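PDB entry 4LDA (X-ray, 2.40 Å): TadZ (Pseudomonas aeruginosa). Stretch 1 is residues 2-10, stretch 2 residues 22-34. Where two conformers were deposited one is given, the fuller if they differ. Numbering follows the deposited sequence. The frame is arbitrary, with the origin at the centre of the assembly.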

# COMPACT_ATOMS: atom_id res chain seq x y z
N MSE A 2 2.96 -7.80 15.94
CA MSE A 2 4.37 -7.41 16.00
C MSE A 2 5.05 -7.68 14.65
O MSE A 2 6.10 -7.07 14.41
CB MSE A 2 5.16 -8.11 17.16
CG MSE A 2 5.22 -9.63 17.06
SE MSE A 2 6.67 -10.54 18.01
CE MSE A 2 5.87 -12.33 17.99
N ASN A 3 4.50 -8.58 13.77
CA ASN A 3 5.24 -8.84 12.52
C ASN A 3 4.31 -9.17 11.36
O ASN A 3 3.43 -10.02 11.47
CB ASN A 3 6.27 -9.99 12.68
CG ASN A 3 7.14 -10.27 11.47
OD1 ASN A 3 6.90 -11.21 10.69
ND2 ASN A 3 8.19 -9.48 11.29
N GLN A 4 4.56 -8.54 10.22
CA GLN A 4 3.79 -8.70 9.00
C GLN A 4 4.64 -8.61 7.78
O GLN A 4 5.72 -8.04 7.83
CB GLN A 4 2.74 -7.56 8.90
CG GLN A 4 1.65 -7.50 9.95
CD GLN A 4 1.05 -6.12 10.00
OE1 GLN A 4 1.38 -5.31 10.88
NE2 GLN A 4 0.22 -5.82 9.01
N ASN A 5 4.09 -9.06 6.66
CA ASN A 5 4.66 -8.81 5.35
C ASN A 5 3.82 -7.75 4.69
O ASN A 5 2.59 -7.79 4.81
CB ASN A 5 4.75 -10.08 4.49
CG ASN A 5 5.84 -11.03 4.89
OD1 ASN A 5 6.93 -10.63 5.32
ND2 ASN A 5 5.58 -12.33 4.69
N PHE A 6 4.47 -6.75 4.09
CA PHE A 6 3.82 -5.67 3.34
C PHE A 6 4.28 -5.77 1.91
O PHE A 6 5.43 -6.15 1.68
CB PHE A 6 4.14 -4.29 3.92
CG PHE A 6 4.10 -4.17 5.43
CD1 PHE A 6 2.91 -3.96 6.10
CD2 PHE A 6 5.27 -4.22 6.17
CE1 PHE A 6 2.88 -3.86 7.49
CE2 PHE A 6 5.24 -4.09 7.57
CZ PHE A 6 4.04 -3.90 8.21
N VAL A 7 3.40 -5.46 0.94
CA VAL A 7 3.76 -5.49 -0.48
C VAL A 7 3.80 -4.04 -0.96
O VAL A 7 2.97 -3.24 -0.54
CB VAL A 7 2.81 -6.40 -1.31
CG1 VAL A 7 3.12 -6.34 -2.79
CG2 VAL A 7 2.94 -7.84 -0.83
N ALA A 8 4.80 -3.70 -1.79
CA ALA A 8 4.96 -2.34 -2.28
C ALA A 8 5.15 -2.26 -3.79
O ALA A 8 6.05 -2.88 -4.35
CB ALA A 8 6.15 -1.69 -1.61
N LEU A 9 4.28 -1.46 -4.43
CA LEU A 9 4.34 -1.08 -5.84
C LEU A 9 4.85 0.33 -5.86
O LEU A 9 4.09 1.26 -5.63
CB LEU A 9 2.97 -1.23 -6.53
CG LEU A 9 2.34 -2.59 -6.57
CD1 LEU A 9 0.87 -2.47 -6.91
CD2 LEU A 9 3.08 -3.46 -7.57
N THR A 10 6.17 0.48 -5.96
CA THR A 10 6.84 1.77 -5.91
C THR A 10 7.18 2.21 -7.31
O THR A 10 7.35 1.36 -8.20
CB THR A 10 8.10 1.67 -5.03
OG1 THR A 10 8.93 0.60 -5.50
CG2 THR A 10 7.75 1.45 -3.56
N SER A 22 11.45 2.49 7.55
CA SER A 22 10.43 2.98 8.47
C SER A 22 9.67 1.85 9.14
O SER A 22 9.35 1.96 10.34
CB SER A 22 9.44 3.89 7.74
OG SER A 22 10.08 4.97 7.10
N LEU A 23 9.37 0.76 8.39
CA LEU A 23 8.55 -0.33 8.89
C LEU A 23 9.33 -1.54 9.37
O LEU A 23 8.71 -2.56 9.69
CB LEU A 23 7.57 -0.78 7.79
CG LEU A 23 6.49 0.26 7.40
CD1 LEU A 23 5.69 -0.19 6.19
CD2 LEU A 23 5.60 0.53 8.54
N ALA A 24 10.65 -1.41 9.52
CA ALA A 24 11.55 -2.48 9.92
C ALA A 24 11.12 -3.18 11.25
O ALA A 24 11.23 -4.41 11.37
CB ALA A 24 12.96 -1.94 10.05
N SER A 25 10.65 -2.42 12.22
CA SER A 25 10.16 -2.91 13.53
C SER A 25 8.80 -3.66 13.40
O SER A 25 8.54 -4.55 14.19
CB SER A 25 10.00 -1.75 14.51
OG SER A 25 9.18 -0.71 13.98
N ALA A 26 7.98 -3.31 12.41
CA ALA A 26 6.65 -3.88 12.18
C ALA A 26 6.67 -5.14 11.30
O ALA A 26 5.78 -5.98 11.40
CB ALA A 26 5.75 -2.85 11.54
N GLY A 27 7.64 -5.25 10.42
CA GLY A 27 7.71 -6.39 9.54
C GLY A 27 8.61 -6.19 8.35
O GLY A 27 9.58 -5.43 8.44
N GLN A 28 8.29 -6.86 7.23
CA GLN A 28 9.08 -6.89 5.98
C GLN A 28 8.33 -6.28 4.80
O GLN A 28 7.16 -6.57 4.63
CB GLN A 28 9.45 -8.34 5.64
CG GLN A 28 10.26 -9.04 6.72
CD GLN A 28 9.46 -9.44 7.94
OE1 GLN A 28 9.88 -9.24 9.07
NE2 GLN A 28 8.27 -9.97 7.73
N VAL A 29 9.01 -5.46 4.00
CA VAL A 29 8.39 -4.82 2.83
C VAL A 29 8.92 -5.57 1.61
O VAL A 29 10.11 -5.50 1.28
CB VAL A 29 8.59 -3.27 2.76
CG1 VAL A 29 7.86 -2.68 1.55
CG2 VAL A 29 8.13 -2.59 4.05
N VAL A 30 8.04 -6.36 1.01
CA VAL A 30 8.28 -7.17 -0.18
C VAL A 30 8.00 -6.31 -1.41
O VAL A 30 6.88 -5.78 -1.53
CB VAL A 30 7.39 -8.46 -0.15
CG1 VAL A 30 7.50 -9.25 -1.45
CG2 VAL A 30 7.70 -9.34 1.05
N PRO A 31 8.99 -6.10 -2.30
CA PRO A 31 8.71 -5.34 -3.53
C PRO A 31 7.90 -6.19 -4.51
O PRO A 31 8.02 -7.41 -4.50
CB PRO A 31 10.11 -5.03 -4.08
CG PRO A 31 10.96 -6.18 -3.60
CD PRO A 31 10.37 -6.66 -2.31
N ALA A 32 7.05 -5.58 -5.32
CA ALA A 32 6.27 -6.36 -6.28
C ALA A 32 6.65 -6.02 -7.71
O ALA A 32 6.25 -6.71 -8.65
CB ALA A 32 4.80 -6.11 -6.05
N GLY A 33 7.46 -4.96 -7.85
CA GLY A 33 7.97 -4.47 -9.13
C GLY A 33 6.89 -4.18 -10.15
O GLY A 33 5.91 -3.48 -9.87
N SER A 34 7.08 -4.74 -11.34
CA SER A 34 6.17 -4.65 -12.48
C SER A 34 5.29 -5.89 -12.44
O SER A 34 5.69 -6.95 -12.95
CB SER A 34 6.96 -4.52 -13.78
OG SER A 34 6.12 -4.47 -14.92
O HOH W 1 7.16 -1.57 -8.08

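Three amide side chains knit one surface of this parallel strand pair. Gln28, with chi1 in m and chi2 in p, lies between two asparagines: its OE1 accepts from Asn3 ND2 at 2.8 Å, while its NE2 donates to Asn5 OD1, also at 2.8 Å, and only weakly to Asn3 OD1, at 3.5 Å. An amide carries donor and acceptor on one short head, so Gln28 can serve both partners at once.

Beneath this network runs the usual parallel ladder, in which every second residue bonds through its N and O to two residues, two apart, on the other strand. Gln28 N donates to Gln4 O (2.9 Å) and Phe6 N to Gln28 O (2.7 Å); Val30 N then donates to Phe6 O (2.7 Å), Ala8 N to Val30 O (3.0 Å) and Ala32 N to Ala8 O (3.0 Å). At the start, the bond from Gln4 N to Ala26 O (3.1 Å) is weak.

Side chains alternate along a strand, so Phe6, Ala8 and Val29 share a face with Gln4, and the three apolar ones pack together there. Phe6 is buried and gives up more area to the contact than any other residue. Leu23 CD1 sits over one face of its ring, 4.2 Å from the centroid of Phe6, and Ala26 CB lies at the edge, 3.9 Å from Phe6 CZ. Val29 adds a branch on each side, CG2 to Phe6 CD2 at 3.9 Å and CG1 to Ala8 CB at 3.7 Å. Gly27 is demanded here: a CB would stand 1.9 Å from Gln4 O, and the backbone angles alone would jam it against the preceding carbonyl.

At the end of the ladder, the small methyl of Ala32 meets two larger side chains, its CB 3.7 Å from Val7 CG1 and 3.5 Å from Leu9 CD2. A water closes this end, donating to Thr10 O and to Gly33 O, each 2.9 Å from its oxygen.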